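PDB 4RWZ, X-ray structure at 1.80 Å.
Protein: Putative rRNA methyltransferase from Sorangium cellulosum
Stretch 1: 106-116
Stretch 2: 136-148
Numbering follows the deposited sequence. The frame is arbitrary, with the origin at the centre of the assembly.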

ATOM      1  N   PRO A 106      -8.556  -2.462  -3.228  1.00 20.90           N
ATOM      2  CA  PRO A 106      -7.883  -2.228  -4.519  1.00 21.25           C
ATOM      3  C   PRO A 106      -8.869  -2.421  -5.689  1.00 19.84           C
ATOM      4  O   PRO A 106      -9.766  -3.249  -5.599  1.00 18.28           O
ATOM      5  N   TRP A 107      -8.705  -1.681  -6.759  1.00 19.31           N
ATOM      6  CA  TRP A 107      -9.543  -1.874  -7.939  1.00 17.51           C
ATOM      7  C   TRP A 107      -9.291  -3.262  -8.567  1.00 20.47           C
ATOM      8  O   TRP A 107      -8.334  -3.945  -8.195  1.00 20.01           O
ATOM      9  N   ALA A 108     -10.119  -3.645  -9.534  1.00 18.47           N
ATOM     10  CA  ALA A 108     -10.134  -5.054  -9.990  1.00 22.80           C
ATOM     11  C   ALA A 108      -8.790  -5.593 -10.456  1.00 21.51           C
ATOM     12  O   ALA A 108      -8.463  -6.773 -10.265  1.00 20.50           O
ATOM     13  N   SER A 109      -8.026  -4.742 -11.126  1.00 21.77           N
ATOM     14  CA  SER A 109      -6.748  -5.211 -11.681  1.00 25.02           C
ATOM     15  C   SER A 109      -5.774  -5.648 -10.592  1.00 23.42           C
ATOM     16  O   SER A 109      -5.127  -6.681 -10.709  1.00 21.32           O
ATOM     17  N   LEU A 110      -5.698  -4.845  -9.529  1.00 22.02           N
ATOM     18  CA  LEU A 110      -4.811  -5.137  -8.396  1.00 21.99           C
ATOM     19  C   LEU A 110      -5.384  -6.190  -7.525  1.00 22.03           C
ATOM     20  O   LEU A 110      -4.638  -7.004  -6.975  1.00 19.38           O
ATOM     21  N   LEU A 111      -6.699  -6.198  -7.374  1.00 20.32           N
ATOM     22  CA  LEU A 111      -7.391  -7.281  -6.699  1.00 20.09           C
ATOM     23  C   LEU A 111      -7.038  -8.601  -7.364  1.00 22.43           C
ATOM     24  O   LEU A 111      -6.699  -9.587  -6.692  1.00 21.72           O
ATOM     25  N   SER A 112      -7.148  -8.628  -8.686  1.00 19.37           N
ATOM     26  CA  SER A 112      -6.794  -9.870  -9.386  1.00 20.84           C
ATOM     27  C   SER A 112      -5.358 -10.302  -9.147  1.00 21.31           C
ATOM     28  O   SER A 112      -5.060 -11.484  -8.988  1.00 24.36           O
ATOM     29  N   ALA A 113      -4.456  -9.338  -9.160  1.00 22.26           N
ATOM     30  CA  ALA A 113      -3.048  -9.632  -8.956  1.00 22.20           C
ATOM     31  C   ALA A 113      -2.857 -10.268  -7.570  1.00 21.99           C
ATOM     32  O   ALA A 113      -1.929 -11.056  -7.383  1.00 21.56           O
ATOM     33  N   LEU A 114      -3.693  -9.917  -6.571  1.00 21.82           N
ATOM     34  CA  LEU A 114      -3.487 -10.485  -5.216  1.00 19.29           C
ATOM     35  C   LEU A 114      -4.146 -11.849  -5.043  1.00 25.45           C
ATOM     36  O   LEU A 114      -3.739 -12.680  -4.165  1.00 22.52           O
ATOM     37  N   VAL A 115      -5.168 -12.123  -5.863  1.00 20.80           N
ATOM     38  CA  VAL A 115      -5.888 -13.406  -5.683  1.00 21.37           C
ATOM     39  C   VAL A 115      -5.594 -14.455  -6.745  1.00 26.16           C
ATOM     40  O   VAL A 115      -5.920 -15.636  -6.529  1.00 26.19           O
ATOM     41  N   LEU A 116      -5.043 -14.057  -7.902  1.00 24.40           N
ATOM     42  CA  LEU A 116      -4.721 -15.071  -8.920  1.00 24.17           C
ATOM     43  C   LEU A 116      -3.570 -15.996  -8.472  1.00 28.38           C
ATOM     44  O   LEU A 116      -3.702 -17.239  -8.534  1.00 31.95           O
ATOM     45  N   ILE A 136      -1.372  -6.158   4.536  1.00 21.42           N
ATOM     46  CA  ILE A 136      -2.777  -6.324   4.942  1.00 21.43           C
ATOM     47  C   ILE A 136      -3.673  -5.854   3.764  1.00 22.26           C
ATOM     48  O   ILE A 136      -3.576  -4.709   3.331  1.00 24.78           O
ATOM     49  N   ALA A 137      -4.511  -6.733   3.253  1.00 21.59           N
ATOM     50  CA  ALA A 137      -5.354  -6.375   2.113  1.00 21.63           C
ATOM     51  C   ALA A 137      -6.827  -6.573   2.499  1.00 28.41           C
ATOM     52  O   ALA A 137      -7.209  -7.629   3.057  1.00 25.18           O
ATOM     53  N   LEU A 138      -7.645  -5.570   2.178  1.00 21.59           N
ATOM     54  CA  LEU A 138      -9.103  -5.671   2.351  1.00 24.78           C
ATOM     55  C   LEU A 138      -9.687  -5.775   0.957  1.00 24.50           C
ATOM     56  O   LEU A 138      -9.613  -4.811   0.180  1.00 23.07           O
ATOM     57  N   LEU A 139     -10.288  -6.917   0.650  1.00 22.79           N
ATOM     58  CA  LEU A 139     -10.596  -7.270  -0.741  1.00 22.47           C
ATOM     59  C   LEU A 139     -12.112  -7.321  -0.924  1.00 31.64           C
ATOM     60  O   LEU A 139     -12.797  -8.012  -0.174  1.00 31.36           O
ATOM     61  N   ASN A 140     -12.633  -6.660  -1.950  1.00 26.22           N
ATOM     62  CA  ASN A 140     -14.071  -6.607  -2.113  1.00 28.13           C
ATOM     63  C   ASN A 140     -14.281  -6.487  -3.617  1.00 30.03           C
ATOM     64  O   ASN A 140     -13.584  -5.707  -4.284  1.00 25.68           O
ATOM     65  N   GLN A 141     -15.202  -7.298  -4.149  1.00 24.93           N
ATOM     66  CA  GLN A 141     -15.394  -7.397  -5.584  1.00 29.96           C
ATOM     67  C   GLN A 141     -16.345  -6.381  -6.164  1.00 29.26           C
ATOM     68  O   GLN A 141     -16.580  -6.376  -7.376  1.00 32.04           O
ATOM     69  N   SER A 142     -16.820  -5.474  -5.341  1.00 28.48           N
ATOM     70  CA  SER A 142     -17.701  -4.402  -5.828  1.00 28.79           C
ATOM     71  C   SER A 142     -16.940  -3.125  -6.218  1.00 32.13           C
ATOM     72  O   SER A 142     -17.561  -2.117  -6.574  1.00 30.29           O
ATOM     73  N   VAL A 143     -15.604  -3.184  -6.201  1.00 26.58           N
ATOM     74  CA  VAL A 143     -14.778  -2.049  -6.611  1.00 24.13           C
ATOM     75  C   VAL A 143     -14.901  -1.786  -8.138  1.00 29.78           C
ATOM     76  O   VAL A 143     -15.373  -2.633  -8.904  1.00 27.07           O
ATOM     77  N   PHE A 144     -14.421  -0.619  -8.554  1.00 24.20           N
ATOM     78  CA  PHE A 144     -14.366  -0.224  -9.936  1.00 26.61           C
ATOM     79  C   PHE A 144     -13.524  -1.245 -10.707  1.00 31.40           C
ATOM     80  O   PHE A 144     -12.427  -1.647 -10.264  1.00 24.58           O
ATOM     81  N   ASP A 145     -14.013  -1.656 -11.875  1.00 25.97           N
ATOM     82  CA  ASP A 145     -13.246  -2.604 -12.718  1.00 29.41           C
ATOM     83  C   ASP A 145     -12.396  -1.856 -13.763  1.00 28.77           C
ATOM     84  O   ASP A 145     -12.940  -1.349 -14.722  1.00 29.32           O
ATOM     85  N   ASP A 146     -11.085  -1.748 -13.547  1.00 25.85           N
ATOM     86  CA  ASP A 146     -10.200  -1.032 -14.439  1.00 27.20           C
ATOM     87  C   ASP A 146      -9.555  -1.956 -15.474  1.00 28.98           C
ATOM     88  O   ASP A 146      -8.693  -1.525 -16.240  1.00 28.79           O
ATOM     89  N   ARG A 147      -9.967  -3.215 -15.485  1.00 26.73           N
ATOM     90  CA  ARG A 147      -9.340  -4.209 -16.387  1.00 27.18           C
ATOM     91  C   ARG A 147      -9.770  -4.040 -17.819  1.00 32.81           C
ATOM     92  O   ARG A 147     -10.858  -3.586 -18.080  1.00 29.59           O
ATOM     93  N   PRO A 148      -8.899  -4.422 -18.767  1.00 28.43           N
ATOM     94  CA  PRO A 148      -9.380  -4.618 -20.134  1.00 37.96           C
ATOM     95  C   PRO A 148     -10.645  -5.495 -20.166  1.00 40.47           C
ATOM     96  O   PRO A 148     -10.762  -6.444 -19.401  1.00 37.61           O
TER

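Strand 136-139 crosses helix 108-115 at 120°, and the loop that follows runs past the helix N-terminus, so stretch 2 changes from apolar packing to hydrogen bonding with the first amides of the helix along its length. Ala137 points toward the helix and needs little room: its CB lies 4.1 Å from Leu114 CD1. Leu138 turns the end of its side chain away, and its contribution is backbone, with its O 3.4 Å from Pro106 CD. Leu139 is the apolar hub. Its CA-to-CB bond points sideways, but the m,t rotamer brings the end of the chain nearer, with CD2 3.8 Å from Pro106 CG and 3.9 Å from Leu114 CD1, CD1 3.6 Å from Val115 CG1, and CB 3.7 Å from Leu111 CD1 (Leu111 is t,p).

At the turn from Asn140 to Val143, water 1 bridges the backbones, donating to Pro106 O (2.8 Å) and accepting from Asn140 N (3.0 Å). Gln141 adds its aliphatic part, CG 4.1 Å from Leu111 CD2, while Ser142 points away. Val143, in m, points inward and sets CG2 3.7 Å from Trp107 CA.

Phe144 (t) lays CB over the five-membered ring of Trp107 (m) and directs its ring edge at the face of the six-membered ring, centroids 4.8 Å apart. Its O accepts from Ala108 N at 3.1 Å.

Asp145 points away overall, yet its carboxylate serves as a brace. OD1 accepts from Arg147 NE (2.9 Å), and OD2 forms a salt bridge with Arg147 NH2 (2.7 Å). Asp146, in p, takes the next amide: OD1 accepts from Ser109 N at 2.8 Å. Held by Asp145, Arg147 (m,t,m) places NE 3.7 Å from Ala108 CB and CG 3.2 Å from Ser109 OG. Water 2 completes the link, accepting from Arg147 NH1 (2.7 Å) and donating to Ser112 OG (2.9 Å).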

ATOM      1  CB  PRO A 106      -6.825  -3.369  -4.577  1.00 19.85           C
ATOM      2  CG  PRO A 106      -7.381  -4.449  -3.670  1.00 17.26           C
ATOM      3  CD  PRO A 106      -8.002  -3.614  -2.508  1.00 16.83           C
ATOM      4  CB  TRP A 107      -9.206  -0.803  -8.959  1.00 19.21           C
ATOM      5  CG  TRP A 107      -9.800   0.546  -8.617  1.00 23.33           C
ATOM      6  CD1 TRP A 107     -10.580   0.876  -7.546  1.00 27.78           C
ATOM      7  CD2 TRP A 107      -9.644   1.726  -9.395  1.00 21.86           C
ATOM      8  NE1 TRP A 107     -10.929   2.227  -7.625  1.00 24.16           N
ATOM      9  CE2 TRP A 107     -10.366   2.756  -8.757  1.00 26.71           C
ATOM     10  CE3 TRP A 107      -8.966   2.004 -10.583  1.00 28.42           C
ATOM     11  CZ2 TRP A 107     -10.425   4.076  -9.283  1.00 29.51           C
ATOM     12  CZ3 TRP A 107      -9.036   3.294 -11.097  1.00 34.65           C
ATOM     13  CH2 TRP A 107      -9.761   4.303 -10.444  1.00 31.00           C
ATOM     14  CB  ALA A 108     -11.160  -5.222 -11.080  1.00 22.13           C
ATOM     15  CB  SER A 109      -6.118  -4.122 -12.519  1.00 29.75           C
ATOM     16  OG  SER A 109      -6.681  -4.205 -13.812  1.00 42.35           O
ATOM     17  CB  LEU A 110      -4.565  -3.881  -7.570  1.00 23.08           C
ATOM     18  CG  LEU A 110      -3.630  -3.996  -6.340  1.00 22.05           C
ATOM     19  CD1 LEU A 110      -2.335  -4.766  -6.712  1.00 24.61           C
ATOM     20  CD2 LEU A 110      -3.297  -2.576  -5.898  1.00 23.45           C
ATOM     21  CB  LEU A 111      -8.913  -7.068  -6.782  1.00 20.68           C
ATOM     22  CG  LEU A 111      -9.829  -8.197  -6.291  1.00 28.16           C
ATOM     23  CD1 LEU A 111      -9.577  -8.490  -4.816  1.00 21.78           C
ATOM     24  CD2 LEU A 111     -11.315  -7.832  -6.524  1.00 31.94           C
ATOM     25  CB  SER A 112      -6.985  -9.727 -10.898  1.00 27.20           C
ATOM     26  OG  SER A 112      -8.325  -9.387 -11.129  1.00 36.03           O
ATOM     27  CB  ALA A 113      -2.180  -8.329  -9.115  1.00 19.78           C
ATOM     28  CB  LEU A 114      -4.060  -9.525  -4.108  1.00 18.78           C
ATOM     29  CG  LEU A 114      -3.352  -8.156  -4.070  1.00 20.37           C
ATOM     30  CD1 LEU A 114      -4.236  -7.171  -3.202  1.00 23.54           C
ATOM     31  CD2 LEU A 114      -1.997  -8.282  -3.424  1.00 23.24           C
ATOM     32  CB  VAL A 115      -7.416 -13.241  -5.517  1.00 25.25           C
ATOM     33  CG1 VAL A 115      -7.717 -12.290  -4.326  1.00 22.66           C
ATOM     34  CG2 VAL A 115      -8.061 -12.718  -6.783  1.00 31.53           C
ATOM     35  CB  LEU A 116      -4.489 -14.451 -10.315  1.00 28.66           C
ATOM     36  CG  LEU A 116      -5.808 -13.845 -10.865  1.00 39.65           C
ATOM     37  CD1 LEU A 116      -5.630 -13.137 -12.211  1.00 36.26           C
ATOM     38  CD2 LEU A 116      -6.915 -14.899 -10.910  1.00 38.01           C
ATOM     39  CB  ILE A 136      -3.088  -5.410   6.108  1.00 22.60           C
ATOM     40  CG1 ILE A 136      -2.138  -5.743   7.277  1.00 22.94           C
ATOM     41  CG2 ILE A 136      -4.563  -5.620   6.570  1.00 23.80           C
ATOM     42  CD1 ILE A 136      -2.403  -4.891   8.590  1.00 28.14           C
ATOM     43  CB  ALA A 137      -4.983  -7.212   0.880  1.00 21.89           C
ATOM     44  CB  LEU A 138      -9.694  -4.440   3.016  1.00 21.84           C
ATOM     45  CG  LEU A 138      -9.679  -4.468   4.545  1.00 37.68           C
ATOM     46  CD1 LEU A 138     -10.559  -5.590   5.098  1.00 35.92           C
ATOM     47  CD2 LEU A 138      -8.269  -4.640   5.040  1.00 42.79           C
ATOM     48  CB  LEU A 139      -9.987  -8.633  -1.112  1.00 22.72           C
ATOM     49  CG  LEU A 139      -8.464  -8.801  -0.938  1.00 33.74           C
ATOM     50  CD1 LEU A 139      -8.024 -10.193  -1.387  1.00 35.03           C
ATOM     51  CD2 LEU A 139      -7.731  -7.699  -1.666  1.00 29.85           C
ATOM     52  CB  ASN A 140     -14.590  -5.387  -1.349  1.00 32.24           C
ATOM     53  CG  ASN A 140     -16.085  -5.214  -1.450  1.00 33.28           C
ATOM     54  OD1 ASN A 140     -16.609  -4.928  -2.516  1.00 40.54           O
ATOM     55  ND2 ASN A 140     -16.782  -5.419  -0.333  1.00 38.36           N
ATOM     56  CB  GLN A 141     -15.874  -8.807  -5.946  1.00 38.58           C
ATOM     57  CG  GLN A 141     -14.836  -9.837  -5.658  1.00 41.59           C
ATOM     58  CD  GLN A 141     -15.175 -11.158  -6.254  1.00 50.38           C
ATOM     59  OE1 GLN A 141     -16.049 -11.258  -7.115  1.00 54.54           O
ATOM     60  NE2 GLN A 141     -14.490 -12.197  -5.795  1.00 51.33           N
ATOM     61  CB  SER A 142     -18.832  -4.113  -4.829  1.00 35.72           C
ATOM     62  OG  SER A 142     -18.378  -3.453  -3.642  1.00 40.59           O
ATOM     63  CB  VAL A 143     -13.273  -2.277  -6.221  1.00 23.14           C
ATOM     64  CG1 VAL A 143     -13.120  -2.371  -4.718  1.00 22.71           C
ATOM     65  CG2 VAL A 143     -12.709  -3.572  -6.882  1.00 23.36           C
ATOM     66  CB  PHE A 144     -13.700   1.141 -10.055  1.00 27.02           C
ATOM     67  CG  PHE A 144     -13.532   1.585 -11.481  1.00 26.89           C
ATOM     68  CD1 PHE A 144     -14.651   1.769 -12.295  1.00 31.90           C
ATOM     69  CD2 PHE A 144     -12.282   1.764 -12.013  1.00 25.16           C
ATOM     70  CE1 PHE A 144     -14.505   2.154 -13.608  1.00 34.63           C
ATOM     71  CE2 PHE A 144     -12.135   2.140 -13.328  1.00 26.45           C
ATOM     72  CZ  PHE A 144     -13.247   2.321 -14.127  1.00 31.02           C
ATOM     73  CB  ASP A 145     -14.216  -3.575 -13.383  1.00 31.30           C
ATOM     74  CG  ASP A 145     -13.520  -4.813 -13.968  1.00 34.96           C
ATOM     75  OD1 ASP A 145     -12.294  -4.762 -14.185  1.00 26.63           O
ATOM     76  OD2 ASP A 145     -14.191  -5.836 -14.195  1.00 36.80           O
ATOM     77  CB  ASP A 146      -9.107  -0.315 -13.646  1.00 28.80           C
ATOM     78  CG  ASP A 146      -8.327  -1.259 -12.717  1.00 28.32           C
ATOM     79  OD1 ASP A 146      -8.812  -2.372 -12.448  1.00 24.98           O
ATOM     80  OD2 ASP A 146      -7.306  -0.797 -12.146  1.00 29.18           O
ATOM     81  CB  ARG A 147      -9.679  -5.651 -15.956  1.00 27.47           C
ATOM     82  CG  ARG A 147      -9.105  -6.081 -14.578  1.00 26.38           C
ATOM     83  CD  ARG A 147      -9.635  -7.428 -14.126  1.00 28.35           C
ATOM     84  NE  ARG A 147     -11.086  -7.382 -14.043  1.00 32.05           N
ATOM     85  CZ  ARG A 147     -11.854  -8.437 -13.797  1.00 33.83           C
ATOM     86  NH1 ARG A 147     -11.296  -9.638 -13.650  1.00 35.75           N
ATOM     87  NH2 ARG A 147     -13.170  -8.298 -13.737  1.00 34.60           N
ATOM     88  CB  PRO A 148      -8.266  -5.455 -20.773  1.00 38.12           C
ATOM     89  CG  PRO A 148      -7.067  -5.230 -19.988  1.00 33.48           C
ATOM     90  CD  PRO A 148      -7.512  -4.877 -18.577  1.00 28.56           C
TER
HETATM   91  O   HOH W   1     -11.058  -4.852  -3.683  1.00 22.21           O
HETATM   92  O   HOH W   2      -8.761 -10.650 -13.693  1.00 33.46           O